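Local coordinates for phycocyanobilin lyase subunit beta (Nostoc sp. PCC 7120, PDB 5N3U) that joins with the alpha subunit CpcE to form the lyase required for attaching the phycocyanobilin chromophore to the phycocyanin subunit CpcA, at the interface of chains C and A and the interface of chains C and B. Numbering follows the deposited sequence. Chains: chain A/B, Phycocyanobilin lyase subunit beta; chain C, Phycocyanobilin lyase subunit alpha.

Contact 1: the interface of chains C and A. Residues chain C 66-67; chain A 92-93, 95-96, 126, 134, 137.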
ATOM      1  N   THR C  66      -7.393  24.282  15.192  1.00 26.82           N
ATOM      2  CA  THR C  66      -6.113  24.450  14.514  1.00 29.11           C
ATOM      3  C   THR C  66      -6.009  25.852  13.933  1.00 27.29           C
ATOM      4  O   THR C  66      -6.797  26.718  14.270  1.00 28.59           O
ATOM      5  CB  THR C  66      -5.953  23.299  13.434  1.00 32.39           C
ATOM      6  OG1 THR C  66      -4.598  23.227  12.920  1.00 33.30           O
ATOM      7  CG2 THR C  66      -6.887  23.539  12.210  1.00 27.83           C
ATOM      8  N   GLU C  67      -5.053  26.058  13.026  1.00 27.50           N
ATOM      9  CA  GLU C  67      -4.851  27.272  12.241  1.00 33.03           C
ATOM     10  C   GLU C  67      -6.141  27.845  11.679  1.00 35.26           C
ATOM     11  O   GLU C  67      -7.023  27.090  11.265  1.00 34.15           O
ATOM     12  CB  GLU C  67      -3.916  27.029  11.035  1.00 35.42           C
ATOM     13  CG  GLU C  67      -2.516  26.598  11.385  1.00 33.74           C
ATOM     14  CD  GLU C  67      -1.538  26.444  10.172  1.00 37.31           C
ATOM     15  OE1 GLU C  67      -1.827  26.721   8.986  1.00 38.42           O
ATOM     16  OE2 GLU C  67      -0.389  26.056  10.424  1.00 35.39           O
TER
ATOM     17  N   PRO A  92       4.358  26.974   7.229  1.00 23.75           N
ATOM     18  CA  PRO A  92       3.449  26.406   8.237  1.00 21.77           C
ATOM     19  C   PRO A  92       2.020  26.236   7.764  1.00 24.11           C
ATOM     20  O   PRO A  92       1.235  25.572   8.447  1.00 20.95           O
ATOM     21  CB  PRO A  92       3.567  27.439   9.409  1.00 22.49           C
ATOM     22  CG  PRO A  92       3.889  28.720   8.690  1.00 21.98           C
ATOM     23  CD  PRO A  92       4.821  28.326   7.637  1.00 23.56           C
ATOM     24  N   ARG A  93       1.667  26.723   6.575  1.00 22.54           N
ATOM     25  CA  ARG A  93       0.363  26.406   6.018  1.00 22.29           C
ATOM     26  C   ARG A  93       0.203  24.906   5.699  1.00 21.10           C
ATOM     27  O   ARG A  93      -0.880  24.449   5.568  1.00 22.28           O
ATOM     28  CB  ARG A  93       0.065  27.189   4.783  1.00 23.74           C
ATOM     29  CG  ARG A  93      -0.107  28.718   5.013  1.00 28.55           C
ATOM     30  CD  ARG A  93      -0.330  29.363   3.669  1.00 28.39           C
ATOM     31  NE  ARG A  93       0.907  29.411   2.905  1.00 31.58           N
ATOM     32  CZ  ARG A  93       0.991  29.793   1.630  1.00 31.23           C
ATOM     33  NH1 ARG A  93      -0.057  30.234   0.992  1.00 33.84           N
ATOM     34  NH2 ARG A  93       2.158  29.758   1.006  1.00 31.64           N
ATOM     35  N   LEU A  95       0.809  22.564   7.818  1.00 19.63           N
ATOM     36  CA  LEU A  95       0.575  21.820   9.063  1.00 21.01           C
ATOM     37  C   LEU A  95      -0.506  20.691   8.943  1.00 19.21           C
ATOM     38  O   LEU A  95      -0.276  19.499   9.271  1.00 18.19           O
ATOM     39  CB  LEU A  95       0.175  22.799  10.130  1.00 21.83           C
ATOM     40  CG  LEU A  95      -0.186  22.158  11.464  1.00 23.31           C
ATOM     41  CD1 LEU A  95       1.014  21.562  12.143  1.00 24.50           C
ATOM     42  CD2 LEU A  95      -0.917  23.103  12.428  1.00 27.61           C
ATOM     43  N   ASP A  96      -1.695  21.059   8.503  1.00 20.13           N
ATOM     44  CA  ASP A  96      -2.813  20.057   8.516  1.00 21.16           C
ATOM     45  C   ASP A  96      -2.564  18.890   7.561  1.00 21.19           C
ATOM     46  O   ASP A  96      -2.858  17.787   7.901  1.00 18.80           O
ATOM     47  CB  ASP A  96      -4.140  20.737   8.185  1.00 24.99           C
ATOM     48  CG  ASP A  96      -4.591  21.757   9.299  1.00 30.32           C
ATOM     49  OD1 ASP A  96      -4.224  21.661  10.540  1.00 34.24           O
ATOM     50  OD2 ASP A  96      -5.352  22.667   8.940  1.00 39.43           O
ATOM     51  N   LEU A 126       2.865  32.479  10.565  1.00 22.67           N
ATOM     52  CA  LEU A 126       1.453  32.477  10.812  1.00 27.44           C
ATOM     53  C   LEU A 126       1.047  33.697  11.661  1.00 30.36           C
ATOM     54  O   LEU A 126       1.737  34.074  12.586  1.00 29.72           O
ATOM     55  CB  LEU A 126       1.058  31.280  11.577  1.00 26.38           C
ATOM     56  CG  LEU A 126       1.254  29.954  10.835  1.00 31.23           C
ATOM     57  CD1 LEU A 126       0.970  28.809  11.793  1.00 31.43           C
ATOM     58  CD2 LEU A 126       0.474  29.912   9.532  1.00 32.86           C
ATOM     59  N   ALA A 134      -0.121  26.418  16.325  1.00 23.28           N
ATOM     60  CA  ALA A 134       0.329  25.469  15.353  1.00 25.55           C
ATOM     61  C   ALA A 134       1.408  24.474  15.886  1.00 26.97           C
ATOM     62  O   ALA A 134       1.286  23.240  15.680  1.00 23.99           O
ATOM     63  CB  ALA A 134       0.828  26.187  14.172  1.00 21.98           C
ATOM     64  N   LYS A 137      -0.045  21.906  18.059  1.00 24.36           N
ATOM     65  CA  LYS A 137      -0.764  20.823  17.393  1.00 25.75           C
ATOM     66  C   LYS A 137       0.248  19.837  16.799  1.00 24.35           C
ATOM     67  O   LYS A 137       0.027  18.653  16.769  1.00 24.25           O
ATOM     68  CB  LYS A 137      -1.604  21.363  16.226  1.00 27.98           C
ATOM     69  CG  LYS A 137      -2.696  22.346  16.542  1.00 32.15           C
ATOM     70  CD  LYS A 137      -3.716  21.828  17.531  1.00 37.60           C
ATOM     71  CE  LYS A 137      -4.621  20.725  16.919  1.00 40.84           C
ATOM     72  NZ  LYS A 137      -5.340  20.208  18.159  1.00 53.00           N
TER
HETATM   73  O   HOH W   1      -7.050  25.378   9.124  1.00 35.20           O
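C:Glu67 pushes its side chain into a largely apolar setting on chain A, while C:Thr66 beside it bonds to A:Asp96. The C:Glu67 chain leaves CB with CG anti to the carbonyl carbon (chi1 -62°). It then runs on extended, and this carries the carboxylate past A:Leu95. C:Glu67 CG lies 4.0 Å from CD2 of A:Leu95, whose side chain runs aslant to it. The chain crosses A:Leu126 at about a right angle, with C:Glu67 CD 3.8 Å from A:Leu126 CD1. The two carboxylate oxygens differ in surroundings. OE1 lies by the backbone O of A:Pro92 and by CA of A:Arg93. OE2 lies among CB of A:Leu95, CD1 of A:Leu126 and CB of A:Ala134. C:Glu67 OE2 is also 2.6 Å from A:Pro92 O, a backbone carbonyl oxygen. Two pure acceptors this close would clash, so the pair is a hydrogen bond only if the carboxyl carries a proton. The coordinates do not show one. The apolar walls, and A:Asp96 OD2 at 5.4 Å from C:Glu67 OE1, would probably favour that form.

A:Asp96 links to both neighbouring chain C residues. The hydroxyl OG1 of C:Thr66 donates to OD1 of A:Asp96 at 2.9 Å, and OD1 accepts on its syn lone pair, the side of OD2. The two side chains meet from opposite directions. With OG1 turned anti to the backbone N (chi1 -168°), C:Thr66 presents its hydroxyl to OD1 and lays CG2 against the same carboxylate. A:Asp96 OD2 reaches water 1 at 3.2 Å. That water is 2.7 Å from the backbone O of C:Glu67 and bridges the chains.

On chain C, the site is a loop residue and the start of the 3-10 helix 67-69, shortly before helix 72-83. Chain A surrounds it with the 3-10 helix 92-94, the first turn of helix 95-104, the loop at A:Leu126 and helix 130-145. These elements of chain A belong to its HEAT-repeat region.

Contact 2: the interface of chains C and B. Residues chain C 248, 252, 261, 269; chain B 188-189, 192-193, 195.
C:Met252, C:Met269, C:Leu248 and C:Ile261 pack against helix 188-198 of chain B, in a patch of mainly apolar contacts between two helical proteins of the CpcE/RpcE/PecE family, both built with HEAT repeats.

Both methionines bring sulfur to B:Ala192. SD of C:Met252 lies 3.7 Å from CB of B:Ala192, and its methyl CE rests near the same CB. The chain reaches there because it bends at chi2 (-77°). SD of C:Met269 is 3.9 Å from CB of B:Ala192. SD of C:Met269 also lies 3.6 Å from CA of B:Arg193 and close to the aliphatic CD of that arginine. The bend at chi3 (-73°) brings CE of C:Met269 beside its SD against the backbone O of B:Ala192, in van der Waals contacts of 3.6 and 3.5 Å. An alanine in place of C:Met269 would remove both SD and CE, and would probably leave a gap over the backbone of B:Ala192 and B:Arg193.

Aliphatic contacts extend the patch along the helix. Near its start, CB of C:Met252 lies 3.8 Å from CD of B:Lys188, so the lysine contributes its methylene chain here. CD2 of C:Leu248 touches CA of B:Ala189 at 3.9 Å. Farther along, CG1 of C:Ile261 meets CB of B:Leu195 at 3.8 Å. These two side chains run aslant to each other, and the tip CD1 of the isoleucine also lies near CD1 of the leucine.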
ATOM      1  N   LEU C 248     -22.146   0.249 -16.419  1.00 33.26           N
ATOM      2  CA  LEU C 248     -22.785  -1.022 -16.403  1.00 34.11           C
ATOM      3  C   LEU C 248     -24.031  -0.971 -15.603  1.00 34.57           C
ATOM      4  O   LEU C 248     -25.088  -1.438 -16.018  1.00 38.34           O
ATOM      5  CB  LEU C 248     -21.797  -2.096 -15.819  1.00 32.31           C
ATOM      6  CG  LEU C 248     -22.357  -3.508 -15.683  1.00 33.07           C
ATOM      7  CD1 LEU C 248     -22.969  -3.924 -17.019  1.00 34.98           C
ATOM      8  CD2 LEU C 248     -21.240  -4.473 -15.281  1.00 32.02           C
ATOM      9  N   MET C 252     -28.188  -1.696 -16.701  1.00 58.74           N
ATOM     10  CA  MET C 252     -29.046  -2.675 -16.037  1.00 61.12           C
ATOM     11  C   MET C 252     -30.263  -1.916 -15.509  1.00 59.69           C
ATOM     12  O   MET C 252     -31.299  -2.537 -15.313  1.00 64.87           O
ATOM     13  CB  MET C 252     -28.344  -3.354 -14.840  1.00 63.94           C
ATOM     14  CG  MET C 252     -27.035  -4.099 -15.092  1.00 64.27           C
ATOM     15  SD  MET C 252     -27.242  -5.727 -15.849  1.00 70.82           S
ATOM     16  CE  MET C 252     -26.496  -5.481 -17.434  1.00 57.62           C
ATOM     17  N   ILE C 261     -29.415  -9.597 -19.845  1.00 57.75           N
ATOM     18  CA  ILE C 261     -28.194  -8.965 -20.433  1.00 55.72           C
ATOM     19  C   ILE C 261     -28.254  -8.367 -21.845  1.00 60.03           C
ATOM     20  O   ILE C 261     -28.084  -9.080 -22.852  1.00 55.82           O
ATOM     21  CB  ILE C 261     -26.982  -9.970 -20.392  1.00 60.04           C
ATOM     22  CG1 ILE C 261     -26.692 -10.444 -18.952  1.00 62.91           C
ATOM     23  CG2 ILE C 261     -25.707  -9.347 -20.926  1.00 58.40           C
ATOM     24  CD1 ILE C 261     -26.481  -9.348 -17.917  1.00 57.89           C
ATOM     25  N   MET C 269     -18.863  -5.010 -20.008  1.00 30.54           N
ATOM     26  CA  MET C 269     -18.203  -6.113 -19.270  1.00 32.00           C
ATOM     27  C   MET C 269     -16.983  -6.594 -19.960  1.00 32.17           C
ATOM     28  O   MET C 269     -15.978  -6.866 -19.321  1.00 28.14           O
ATOM     29  CB  MET C 269     -19.162  -7.240 -18.983  1.00 29.96           C
ATOM     30  CG  MET C 269     -20.124  -6.876 -17.945  1.00 30.59           C
ATOM     31  SD  MET C 269     -21.253  -8.036 -17.194  1.00 36.29           S
ATOM     32  CE  MET C 269     -22.412  -8.269 -18.559  1.00 42.43           C
TER
ATOM     33  N   LYS B 188     -24.797  -4.902  -8.416  1.00 46.17           N
ATOM     34  CA  LYS B 188     -25.435  -5.180  -9.681  1.00 44.20           C
ATOM     35  C   LYS B 188     -24.396  -5.537 -10.724  1.00 37.64           C
ATOM     36  O   LYS B 188     -24.621  -6.368 -11.579  1.00 40.94           O
ATOM     37  CB  LYS B 188     -26.174  -3.935 -10.149  1.00 47.00           C
ATOM     38  CG  LYS B 188     -27.663  -4.059 -10.201  1.00 55.93           C
ATOM     39  CD  LYS B 188     -28.275  -2.965 -11.091  1.00 60.07           C
ATOM     40  CE  LYS B 188     -28.256  -1.614 -10.394  1.00 57.68           C
ATOM     41  NZ  LYS B 188     -28.932  -0.613 -11.253  1.00 66.06           N
ATOM     42  N   ALA B 189     -23.240  -4.889 -10.651  1.00 36.89           N
ATOM     43  CA  ALA B 189     -22.155  -5.212 -11.567  1.00 39.20           C
ATOM     44  C   ALA B 189     -21.686  -6.654 -11.509  1.00 34.40           C
ATOM     45  O   ALA B 189     -21.359  -7.267 -12.527  1.00 36.76           O
ATOM     46  CB  ALA B 189     -20.984  -4.295 -11.306  1.00 40.83           C
ATOM     47  N   ALA B 192     -24.387  -9.022 -12.750  1.00 37.42           N
ATOM     48  CA  ALA B 192     -24.358  -9.025 -14.218  1.00 35.17           C
ATOM     49  C   ALA B 192     -23.262  -9.850 -14.795  1.00 35.74           C
ATOM     50  O   ALA B 192     -23.370 -10.439 -15.896  1.00 34.08           O
ATOM     51  CB  ALA B 192     -24.241  -7.610 -14.740  1.00 39.04           C
ATOM     52  N   ARG B 193     -22.124  -9.833 -14.131  1.00 34.19           N
ATOM     53  CA  ARG B 193     -21.007 -10.550 -14.677  1.00 32.07           C
ATOM     54  C   ARG B 193     -21.244 -12.023 -14.439  1.00 30.95           C
ATOM     55  O   ARG B 193     -20.814 -12.832 -15.216  1.00 35.45           O
ATOM     56  CB  ARG B 193     -19.677 -10.083 -14.066  1.00 31.88           C
ATOM     57  CG  ARG B 193     -18.470 -10.720 -14.728  1.00 29.58           C
ATOM     58  CD  ARG B 193     -18.385 -10.290 -16.175  1.00 33.58           C
ATOM     59  NE  ARG B 193     -17.334 -10.929 -16.874  1.00 33.25           N
ATOM     60  CZ  ARG B 193     -17.379 -12.210 -17.228  1.00 32.37           C
ATOM     61  NH1 ARG B 193     -18.386 -12.995 -16.877  1.00 38.85           N
ATOM     62  NH2 ARG B 193     -16.355 -12.739 -17.870  1.00 30.73           N
ATOM     63  N   LEU B 195     -24.253 -13.507 -14.546  1.00 45.16           N
ATOM     64  CA  LEU B 195     -25.124 -13.770 -15.713  1.00 43.75           C
ATOM     65  C   LEU B 195     -24.397 -13.953 -16.992  1.00 40.48           C
ATOM     66  O   LEU B 195     -24.688 -14.872 -17.694  1.00 45.18           O
ATOM     67  CB  LEU B 195     -26.136 -12.652 -15.925  1.00 46.02           C
ATOM     68  CG  LEU B 195     -27.148 -12.570 -14.775  1.00 48.56           C
ATOM     69  CD1 LEU B 195     -27.908 -11.246 -14.876  1.00 49.82           C
ATOM     70  CD2 LEU B 195     -28.076 -13.791 -14.735  1.00 45.72           C
TER

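Contact 1 and contact 2 lie about 48 Å apart, measured between the centres of their C-alpha atoms. They share chain C but no residue or element. Contact 1 uses chain C near its 3-10 helix 67-69. Contact 2 uses the C-terminal helices 237-250 and 263-273 and loop residues between them. The beta copies are met through different surfaces: the middle of the chain in contact 1, the last helix in contact 2. The deposited assembly holds two alpha and two beta subunits, so one alpha chain spans both beta copies. CpcE and CpcF associate, but the structure alone does not show which contact serves the working lyase.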